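Local atomic coordinates of endonuclease V isoform X2 (Ciona intestinalis, PDB entry 6OZI), a protein that probably cleaves inosine-containing nucleic acids by metal-dependent hydrolysis, in a lineage whose eukaryotic members turned from DNA toward RNA as substrate. Residues A[66-71]-A[106-111]; A[55-60]-A[99-104]; A[218-221]-A[227-230]; A[139-144]-A[214-219]. The protein carries 1 engineered substitution. All blocks are in the same frame, centred on the assembly; numbering follows the deposited sequence. Where two conformers were deposited one is given.

From the N terminus, strand 52-61 brings in residues 55-60 and strand 67-76 brings in 66-71; helix 86-104 then returns with 99-104, closing contact 2, and the loop after it brings 106-111 to close contact 1. These two contacts cross along the chain and lie side by side, tying the helix and its following loop to neighbouring strands of the mixed sheet. Further on, strand 140-144 waits seventy residues for helix 210-219 to close contact 4. Contact 3 then starts on the end of that same helix, sharing Lys218 and Gly219, and closes a short loop onto helix 227-243, whose Ile229 packs on Val143 of contact 4.

Contact 1 of 4, residues A[66-71]-A[106-111]; sequences KQVYMN and PNLEPQ. With K (potassium ion), chain E.
Leu108 reaches with both of its methyl branches for neighbouring residues of a classic beta bulge, where Val68 and Tyr69 both face Val59 on the adjacent strand of the RNase H-like sheet. In a regular strand two successive side chains would point to opposite faces; here both start toward the loop 106-111, so one leucine can meet the pair. Leu108 CD1 lies 3.9 Å from Val68 O, a backbone carbonyl oxygen. The same methyl, Leu108 CD1, is 4.3 Å from Tyr69 CB, while Leu108 CD2 turns to Val68 CG2, also at 4.3 Å. Leucine suits this place because its forked end can divide itself between two partners. The fork is presented by a short 3-10 segment, tightened by the bond from Glu109 N to Pro106 O (3.3 Å). In Tyr69 the ring swings away from Leu108, CG being anti to the backbone N (chi1 176°), and packs against Leu100 and Leu101 of helix 86-104; only its CB is left to the loop. Further along the same strand Asn71 takes up a different task. Its amide is split by function: ND2 donates to Glu97 OE1 and to a water at 3.2 Å, and the oxygen faces the metal. Thr72 O and three waters also surround that potassium ion, which Asn71 OD1 binds at 2.8 Å.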
# COMPACT_ATOMS: atom_id res chain seq x y z
N LYS A 66 13.68 -10.77 -16.27
CA LYS A 66 13.37 -9.53 -16.98
C LYS A 66 12.05 -9.67 -17.71
O LYS A 66 11.86 -10.62 -18.48
CB LYS A 66 14.48 -9.17 -17.96
CG LYS A 66 15.82 -8.80 -17.33
CD LYS A 66 15.81 -7.37 -16.80
CE LYS A 66 15.46 -7.26 -15.32
NZ LYS A 66 15.37 -5.81 -14.93
N GLN A 67 11.14 -8.73 -17.47
CA GLN A 67 9.83 -8.78 -18.10
C GLN A 67 9.98 -8.56 -19.61
O GLN A 67 10.58 -7.57 -20.05
CB GLN A 67 8.91 -7.71 -17.50
CG GLN A 67 7.46 -7.82 -17.94
CD GLN A 67 6.61 -6.70 -17.36
OE1 GLN A 67 6.42 -6.63 -16.14
NE2 GLN A 67 6.11 -5.83 -18.23
N VAL A 68 9.48 -9.51 -20.39
CA VAL A 68 9.49 -9.39 -21.85
C VAL A 68 8.09 -9.35 -22.44
O VAL A 68 7.95 -9.02 -23.63
CB VAL A 68 10.30 -10.53 -22.51
CG1 VAL A 68 11.78 -10.42 -22.15
CG2 VAL A 68 9.76 -11.88 -22.09
N TYR A 69 7.05 -9.66 -21.66
CA TYR A 69 5.69 -9.57 -22.17
C TYR A 69 4.75 -9.16 -21.04
O TYR A 69 4.90 -9.62 -19.91
CB TYR A 69 5.23 -10.89 -22.78
CG TYR A 69 3.78 -10.93 -23.26
CD1 TYR A 69 2.74 -11.29 -22.39
CD2 TYR A 69 3.46 -10.64 -24.58
CE1 TYR A 69 1.43 -11.34 -22.83
CE2 TYR A 69 2.15 -10.68 -25.02
CZ TYR A 69 1.14 -11.04 -24.14
OH TYR A 69 -0.16 -11.09 -24.59
N MET A 70 3.78 -8.31 -21.36
CA MET A 70 2.73 -7.96 -20.41
C MET A 70 1.47 -7.62 -21.18
O MET A 70 1.53 -6.99 -22.24
CB MET A 70 3.15 -6.78 -19.52
CG MET A 70 2.15 -6.45 -18.40
SD MET A 70 0.85 -5.31 -18.91
CE MET A 70 1.69 -3.74 -18.71
N ASN A 71 0.32 -8.04 -20.64
CA ASN A 71 -0.96 -7.62 -21.18
C ASN A 71 -2.00 -7.65 -20.07
O ASN A 71 -1.98 -8.54 -19.22
CB ASN A 71 -1.41 -8.50 -22.36
CG ASN A 71 -2.72 -8.03 -22.97
OD1 ASN A 71 -2.76 -7.08 -23.76
ND2 ASN A 71 -3.81 -8.70 -22.61
N PRO A 106 3.99 -15.99 -29.92
CA PRO A 106 4.03 -17.45 -29.69
C PRO A 106 5.40 -17.94 -29.28
O PRO A 106 5.50 -18.91 -28.51
CB PRO A 106 3.61 -18.03 -31.04
CG PRO A 106 3.97 -16.97 -32.03
CD PRO A 106 3.74 -15.66 -31.33
N ASN A 107 6.46 -17.29 -29.75
CA ASN A 107 7.82 -17.66 -29.41
C ASN A 107 8.25 -17.19 -28.03
O ASN A 107 9.37 -17.50 -27.61
CB ASN A 107 8.77 -17.13 -30.48
CG ASN A 107 8.50 -17.75 -31.85
OD1 ASN A 107 8.08 -18.90 -31.94
ND2 ASN A 107 8.70 -16.97 -32.90
N LEU A 108 7.41 -16.42 -27.34
CA LEU A 108 7.65 -16.04 -25.95
C LEU A 108 6.82 -16.85 -24.98
O LEU A 108 6.83 -16.57 -23.78
CB LEU A 108 7.36 -14.55 -25.73
CG LEU A 108 8.25 -13.51 -26.39
CD1 LEU A 108 7.78 -12.09 -26.04
CD2 LEU A 108 9.69 -13.71 -25.97
N GLU A 109 6.10 -17.86 -25.47
CA GLU A 109 5.29 -18.68 -24.58
C GLU A 109 6.21 -19.35 -23.57
O GLU A 109 7.22 -19.95 -23.96
CB GLU A 109 4.49 -19.73 -25.36
CG GLU A 109 3.56 -20.53 -24.45
CD GLU A 109 2.88 -21.71 -25.13
OE1 GLU A 109 2.99 -21.86 -26.36
OE2 GLU A 109 2.24 -22.50 -24.40
N PRO A 110 5.94 -19.23 -22.27
CA PRO A 110 6.86 -19.77 -21.27
C PRO A 110 6.69 -21.27 -21.11
O PRO A 110 5.64 -21.84 -21.41
CB PRO A 110 6.46 -19.03 -19.99
CG PRO A 110 5.02 -18.74 -20.18
CD PRO A 110 4.81 -18.51 -21.66
N GLN A 111 7.75 -21.91 -20.63
CA GLN A 111 7.68 -23.34 -20.36
C GLN A 111 6.87 -23.66 -19.11
O GLN A 111 6.47 -24.81 -18.94
CB GLN A 111 9.09 -23.94 -20.21
CG GLN A 111 9.91 -23.99 -21.49
CD GLN A 111 10.44 -22.63 -21.90
OE1 GLN A 111 10.71 -21.77 -21.06
NE2 GLN A 111 10.59 -22.43 -23.20
K K E . -4.63 -4.96 -23.54
O HOH W 1 -6.51 -7.43 -23.78
O HOH W 2 -4.91 -2.84 -21.88
O HOH W 3 -1.97 -4.04 -22.04

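Contact 2 of 4, residues A[55-60]-A[99-104]; sequences SCMVVL and QLLKAK
Leu101 pushes its isobutyl end between Met57 and Val59, two side chains that leave strand 52-61 on the same face, in the helix-on-sheet packing of an RNase H-like fold. At the centre stands Leu101 CD2, 3.8 Å from Met57 SD and 3.9 Å from Val59 CG2. The other branch, CD1, also leans on Val59 CG2 at 4.0 Å, and Leu101 CB comes to 4.1 Å from Met57 SD, so each strand residue touches the leucine at two carbons. Both meet it at about a right angle: the strand side chains reach across the leucine instead of running alongside it. Methionine fits well here, since its nearly extended chain (chi1 176°, chi2 164°) carries SD to the leucine, and the bend at chi3 turns only the terminal CE, while the beta-branched valine offers a compact methyl and suits a strand.

One shell out, Tyr69 and Pro110 touch both Val59 and Leu101, and Phe94, from an earlier turn of helix 86-104, touches Met57. The alternation of the strand sends Val58 away from the helix, where it packs on Trp235 of helix 227-243; the sheet is therefore covered on both faces here. Helical hydrogen bonds, such as Lys104 N to Leu100 O at 2.9 Å, hold the turn that carries Leu101. Nearer the start of the strand segment a polar tie joins the same helix and strand, Ser55 OG hydrogen-bonding to Glu97 OE2.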
# COMPACT_ATOMS: atom_id res chain seq x y z
N SER A 55 -7.69 -8.77 -15.81
CA SER A 55 -6.71 -9.85 -15.81
C SER A 55 -5.38 -9.34 -16.35
O SER A 55 -5.31 -8.32 -17.04
CB SER A 55 -7.20 -11.04 -16.63
OG SER A 55 -7.26 -10.73 -18.01
N CYS A 56 -4.31 -10.05 -16.01
CA CYS A 56 -2.98 -9.71 -16.51
C CYS A 56 -2.17 -10.98 -16.69
O CYS A 56 -2.18 -11.87 -15.83
CB CYS A 56 -2.23 -8.76 -15.58
SG CYS A 56 -0.52 -8.40 -16.08
N MET A 57 -1.46 -11.06 -17.81
CA MET A 57 -0.51 -12.14 -18.05
C MET A 57 0.82 -11.50 -18.39
O MET A 57 0.88 -10.53 -19.16
CB MET A 57 -0.99 -13.07 -19.17
CG MET A 57 0.01 -14.16 -19.54
SD MET A 57 -0.71 -15.52 -20.51
CE MET A 57 -1.72 -16.37 -19.28
N VAL A 58 1.89 -12.03 -17.79
CA VAL A 58 3.24 -11.52 -18.00
C VAL A 58 4.13 -12.69 -18.40
O VAL A 58 3.84 -13.85 -18.10
CB VAL A 58 3.82 -10.83 -16.75
CG1 VAL A 58 3.05 -9.56 -16.42
CG2 VAL A 58 3.79 -11.79 -15.56
N VAL A 59 5.22 -12.38 -19.09
CA VAL A 59 6.28 -13.33 -19.36
C VAL A 59 7.61 -12.67 -19.01
O VAL A 59 7.92 -11.59 -19.52
CB VAL A 59 6.30 -13.82 -20.82
CG1 VAL A 59 7.38 -14.88 -21.00
CG2 VAL A 59 4.95 -14.40 -21.22
N LEU A 60 8.39 -13.34 -18.17
CA LEU A 60 9.72 -12.91 -17.76
C LEU A 60 10.75 -13.92 -18.24
O LEU A 60 10.49 -15.13 -18.26
CB LEU A 60 9.83 -12.77 -16.23
CG LEU A 60 9.18 -11.56 -15.55
CD1 LEU A 60 7.66 -11.60 -15.63
CD2 LEU A 60 9.63 -11.48 -14.10
N GLN A 99 -4.44 -17.43 -24.88
CA GLN A 99 -4.68 -17.42 -26.32
C GLN A 99 -4.14 -16.14 -26.96
O GLN A 99 -3.56 -16.17 -28.05
CB GLN A 99 -6.18 -17.58 -26.58
CG GLN A 99 -6.66 -17.08 -27.92
CD GLN A 99 -8.12 -17.46 -28.19
OE1 GLN A 99 -9.00 -17.24 -27.35
NE2 GLN A 99 -8.38 -18.00 -29.37
N LEU A 100 -4.32 -15.00 -26.28
CA LEU A 100 -3.75 -13.75 -26.77
C LEU A 100 -2.22 -13.81 -26.84
O LEU A 100 -1.62 -13.40 -27.83
CB LEU A 100 -4.21 -12.60 -25.88
CG LEU A 100 -3.80 -11.18 -26.28
CD1 LEU A 100 -4.15 -10.92 -27.72
CD2 LEU A 100 -4.53 -10.22 -25.37
N LEU A 101 -1.58 -14.33 -25.79
CA LEU A 101 -0.13 -14.47 -25.80
C LEU A 101 0.33 -15.36 -26.95
O LEU A 101 1.28 -15.02 -27.68
CB LEU A 101 0.35 -15.04 -24.46
CG LEU A 101 1.80 -15.51 -24.37
CD1 LEU A 101 2.78 -14.36 -24.57
CD2 LEU A 101 2.05 -16.20 -23.04
N LYS A 102 -0.34 -16.50 -27.15
CA LYS A 102 0.06 -17.40 -28.23
C LYS A 102 -0.13 -16.76 -29.60
O LYS A 102 0.66 -17.02 -30.51
CB LYS A 102 -0.73 -18.71 -28.16
CG LYS A 102 -0.37 -19.60 -26.97
CD LYS A 102 -1.16 -20.91 -26.97
CE LYS A 102 -0.56 -21.91 -25.99
NZ LYS A 102 -1.33 -23.18 -25.87
N ALA A 103 -1.14 -15.90 -29.76
CA ALA A 103 -1.32 -15.26 -31.06
C ALA A 103 -0.34 -14.11 -31.27
O ALA A 103 0.14 -13.90 -32.39
CB ALA A 103 -2.76 -14.76 -31.21
N LYS A 104 -0.02 -13.38 -30.21
CA LYS A 104 0.83 -12.20 -30.31
C LYS A 104 2.31 -12.57 -30.34
O LYS A 104 3.05 -12.19 -31.25
CB LYS A 104 0.56 -11.26 -29.13
CG LYS A 104 0.11 -9.87 -29.51
CD LYS A 104 0.20 -8.91 -28.33
CE LYS A 104 1.06 -7.70 -28.68
NZ LYS A 104 0.71 -6.49 -27.87

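Contact 3 of 4, residues A[218-221]-A[227-230]; sequences KGCT and EPIK. With nucleotides of chain D.
Glu227 opens its helix by giving its backbone N-H to Cys220 O, 3.0 Å from Glu227 N, in a nearly straight bond (172°) that arrives 19° out of the carbonyl plane. The side chain begins beside the same oxygen: Glu227 CB is 3.8 Å from Cys220 O, and on its other contacts CB meets Leu60 of strand 52-61. CG comes closer still, to 3.6 Å from Cys220 O. The chain then bends (chi2 -60°) and leaves the carboxylate off the N-terminal end of the helix, where Lys230 reaches back so that its NZ donates to Glu227 OE2, on the syn lone pair, at 3.0 Å. Spaced by three residues, this acid and base make an intrahelical salt bridge in the first turn of helix 227-243, which the short loop 220-226 joins to the end of helix 210-219. Proline is well placed next to the glutamate, because a residue in a first helical turn needs no N-H to bond within the helix; its ring packs on the cysteine, with Pro228 CD 3.9 Å from Cys220 CB. Small and apolar enough for a buried site, Cys220 also rests on Val38 and Leu114 of the sheet. Lys230, bent about its CG-CD bond, takes its ammonium onward from the glutamate to the DNA: besides Thr223 OG1, Lys230 NZ donates to OP2 of DC11 of chain D, 3.0 Å away.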
# COMPACT_ATOMS: atom_id res chain seq x y z
N LYS A 218 12.44 -20.81 -6.46
CA LYS A 218 13.68 -20.24 -5.94
C LYS A 218 14.38 -19.39 -7.00
O LYS A 218 14.84 -18.28 -6.71
CB LYS A 218 14.62 -21.35 -5.46
CG LYS A 218 15.93 -20.85 -4.84
CD LYS A 218 16.54 -21.92 -3.93
CE LYS A 218 17.74 -21.41 -3.13
NZ LYS A 218 18.10 -22.37 -2.02
N GLY A 219 14.48 -19.92 -8.22
CA GLY A 219 15.09 -19.16 -9.31
C GLY A 219 14.34 -17.88 -9.65
O GLY A 219 14.93 -16.94 -10.19
N CYS A 220 13.04 -17.83 -9.35
CA CYS A 220 12.24 -16.64 -9.61
C CYS A 220 12.22 -15.67 -8.44
O CYS A 220 11.52 -14.65 -8.52
CB CYS A 220 10.79 -17.03 -9.95
SG CYS A 220 10.59 -17.92 -11.51
N THR A 221 12.96 -15.93 -7.37
CA THR A 221 12.83 -15.17 -6.13
C THR A 221 13.90 -14.08 -6.06
O THR A 221 15.10 -14.37 -6.06
CB THR A 221 12.94 -16.08 -4.91
OG1 THR A 221 11.79 -16.94 -4.85
CG2 THR A 221 13.01 -15.26 -3.63
N GLU A 227 9.06 -13.02 -8.84
CA GLU A 227 8.91 -11.93 -9.81
C GLU A 227 7.71 -12.05 -10.75
O GLU A 227 7.01 -11.05 -10.94
CB GLU A 227 10.22 -11.79 -10.60
CG GLU A 227 11.40 -11.30 -9.77
CD GLU A 227 11.14 -9.92 -9.17
OE1 GLU A 227 11.11 -8.92 -9.92
OE2 GLU A 227 10.97 -9.83 -7.93
N PRO A 228 7.43 -13.20 -11.38
CA PRO A 228 6.27 -13.23 -12.31
C PRO A 228 4.95 -12.97 -11.60
O PRO A 228 4.08 -12.25 -12.13
CB PRO A 228 6.33 -14.65 -12.90
CG PRO A 228 7.73 -15.12 -12.66
CD PRO A 228 8.14 -14.50 -11.36
N ILE A 229 4.78 -13.52 -10.40
CA ILE A 229 3.59 -13.24 -9.61
C ILE A 229 3.53 -11.76 -9.25
O ILE A 229 2.49 -11.10 -9.42
CB ILE A 229 3.58 -14.12 -8.35
CG1 ILE A 229 3.43 -15.59 -8.75
CG2 ILE A 229 2.52 -13.66 -7.38
CD1 ILE A 229 3.67 -16.52 -7.63
N LYS A 230 4.66 -11.22 -8.78
CA LYS A 230 4.73 -9.82 -8.42
C LYS A 230 4.28 -8.94 -9.58
O LYS A 230 3.48 -8.01 -9.40
CB LYS A 230 6.16 -9.47 -7.99
CG LYS A 230 6.39 -7.99 -7.74
CD LYS A 230 7.86 -7.67 -7.47
CE LYS A 230 8.35 -8.37 -6.21
NZ LYS A 230 9.77 -8.00 -5.89
P DC D 11 10.30 -4.66 -4.55
OP1 DC D 11 11.57 -4.63 -5.32
OP2 DC D 11 9.06 -5.20 -5.15
O5' DC D 11 10.59 -5.48 -3.24
C5' DC D 11 9.62 -5.55 -2.24
C4' DC D 11 10.24 -5.34 -0.89
O4' DC D 11 10.02 -3.98 -0.47
C3' DC D 11 9.65 -6.20 0.20
O3' DC D 11 10.38 -7.39 0.26
C2' DC D 11 9.85 -5.36 1.46
C1' DC D 11 9.85 -3.93 0.93
N1 DC D 11 8.60 -3.16 1.21
C2 DC D 11 8.41 -2.61 2.48
O2 DC D 11 9.27 -2.81 3.34
N3 DC D 11 7.29 -1.88 2.72
C4 DC D 11 6.40 -1.69 1.75
N4 DC D 11 5.31 -0.96 2.04
C5 DC D 11 6.58 -2.24 0.45
C6 DC D 11 7.68 -2.95 0.22

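Contact 4 of 4, residues A[139-144]-A[214-219]; sequences RTIGVA and AKIVKG
Ile141 and Val143 form two apolar bumps on one face of strand 140-144, and Ile216 and Val217 of helix 210-219 settle over them, an alpha-on-beta layer of the RNase H-like fold. The axis of segment 214-219 passes 9.6 Å from that of strand 140-144 and makes 66° with it; Ile216 meets Ile141, while Val217 meets both strand residues. Gly142, between the bumps, has no side chain, and a CB there would point away from the helix.

The fit is uneven in kind. Ile141 divides its branches: CD1, at the end of the long arm, presses into the angle of Ile216, 3.8 Å from Ile216 CB and 3.9 Å from Ile216 CG2, whereas its short branch CG2 turns to Val217 CG2, again at 3.9 Å. With chi1 at -64° the long arm stands beside the backbone N, so the two branches can serve neighbouring helix residues at once. Val217 CG2 in turn rests over the groove between Ile141 CG2 and Val143 CG2, touching both, and meets Val143 tip to tip. Beta-branched residues suit both sides: branched at CB, they are broad close to the backbone, and isoleucine adds one further methyl for reach.

Around the patch, Val202 of strand 200-206 touches both Ile141 and Val217, and Leu32 of a loop touches Ile216. Ile229 of helix 227-243 packs on Val143 too. The tightest approach between strand and helix is methyl to methyl, Val143 CG2 to Val217 CG2 at 3.7 Å.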
# COMPACT_ATOMS: atom_id res chain seq x y z
N ARG A 139 2.16 -26.17 -18.33
CA ARG A 139 2.88 -26.48 -17.10
C ARG A 139 2.70 -25.34 -16.10
O ARG A 139 2.94 -24.17 -16.43
CB ARG A 139 4.35 -26.70 -17.42
CG ARG A 139 5.20 -27.19 -16.26
CD ARG A 139 6.57 -27.65 -16.77
NE ARG A 139 6.47 -28.82 -17.65
CZ ARG A 139 6.56 -28.78 -18.98
NH1 ARG A 139 6.74 -27.62 -19.61
NH2 ARG A 139 6.46 -29.90 -19.68
N THR A 140 2.27 -25.68 -14.88
CA THR A 140 1.96 -24.68 -13.87
C THR A 140 2.50 -25.08 -12.50
O THR A 140 2.59 -26.26 -12.16
CB THR A 140 0.46 -24.46 -13.74
OG1 THR A 140 -0.15 -25.69 -13.35
CG2 THR A 140 -0.13 -23.99 -15.05
N ILE A 141 2.80 -24.06 -11.71
CA ILE A 141 3.23 -24.20 -10.32
C ILE A 141 2.29 -23.36 -9.46
O ILE A 141 1.93 -22.24 -9.84
CB ILE A 141 4.69 -23.75 -10.15
CG1 ILE A 141 5.61 -24.66 -10.96
CG2 ILE A 141 5.08 -23.72 -8.69
CD1 ILE A 141 6.99 -24.11 -11.17
N GLY A 142 1.89 -23.91 -8.32
CA GLY A 142 1.07 -23.18 -7.37
C GLY A 142 1.93 -22.51 -6.31
O GLY A 142 2.76 -23.16 -5.68
N VAL A 143 1.72 -21.20 -6.14
CA VAL A 143 2.43 -20.42 -5.13
C VAL A 143 1.39 -19.67 -4.32
O VAL A 143 0.73 -18.76 -4.83
CB VAL A 143 3.44 -19.44 -5.74
CG1 VAL A 143 4.10 -18.61 -4.63
CG2 VAL A 143 4.49 -20.17 -6.57
N ALA A 144 1.25 -20.03 -3.04
CA ALA A 144 0.28 -19.42 -2.15
C ALA A 144 1.00 -18.60 -1.10
O ALA A 144 2.05 -19.01 -0.59
CB ALA A 144 -0.60 -20.48 -1.48
N ALA A 214 9.69 -26.20 -6.74
CA ALA A 214 10.40 -25.41 -5.74
C ALA A 214 11.68 -24.80 -6.31
O ALA A 214 11.99 -23.64 -6.02
CB ALA A 214 10.71 -26.26 -4.51
N LYS A 215 12.42 -25.56 -7.13
CA LYS A 215 13.62 -24.99 -7.74
C LYS A 215 13.28 -23.79 -8.62
O LYS A 215 14.01 -22.78 -8.63
CB LYS A 215 14.37 -26.03 -8.57
CG LYS A 215 15.55 -26.70 -7.87
CD LYS A 215 15.75 -28.12 -8.39
CE LYS A 215 17.11 -28.67 -7.99
NZ LYS A 215 17.54 -28.13 -6.67
N ILE A 216 12.18 -23.87 -9.37
CA ILE A 216 11.80 -22.77 -10.25
C ILE A 216 11.35 -21.57 -9.43
O ILE A 216 11.66 -20.42 -9.77
CB ILE A 216 10.71 -23.24 -11.23
CG1 ILE A 216 11.28 -24.34 -12.14
CG2 ILE A 216 10.16 -22.07 -12.04
CD1 ILE A 216 10.28 -24.95 -13.09
N VAL A 217 10.62 -21.80 -8.35
CA VAL A 217 10.21 -20.68 -7.49
C VAL A 217 11.44 -20.01 -6.87
O VAL A 217 11.52 -18.78 -6.79
CB VAL A 217 9.20 -21.17 -6.44
CG1 VAL A 217 8.93 -20.11 -5.39
CG2 VAL A 217 7.88 -21.58 -7.12
N LYS A 218 12.44 -20.81 -6.46
CA LYS A 218 13.68 -20.24 -5.94
C LYS A 218 14.38 -19.39 -7.00
O LYS A 218 14.84 -18.28 -6.71
CB LYS A 218 14.62 -21.35 -5.46
CG LYS A 218 15.93 -20.85 -4.84
CD LYS A 218 16.54 -21.92 -3.93
CE LYS A 218 17.74 -21.41 -3.13
NZ LYS A 218 18.10 -22.37 -2.02
N GLY A 219 14.48 -19.92 -8.22
CA GLY A 219 15.09 -19.16 -9.31
C GLY A 219 14.34 -17.88 -9.65
O GLY A 219 14.93 -16.94 -10.19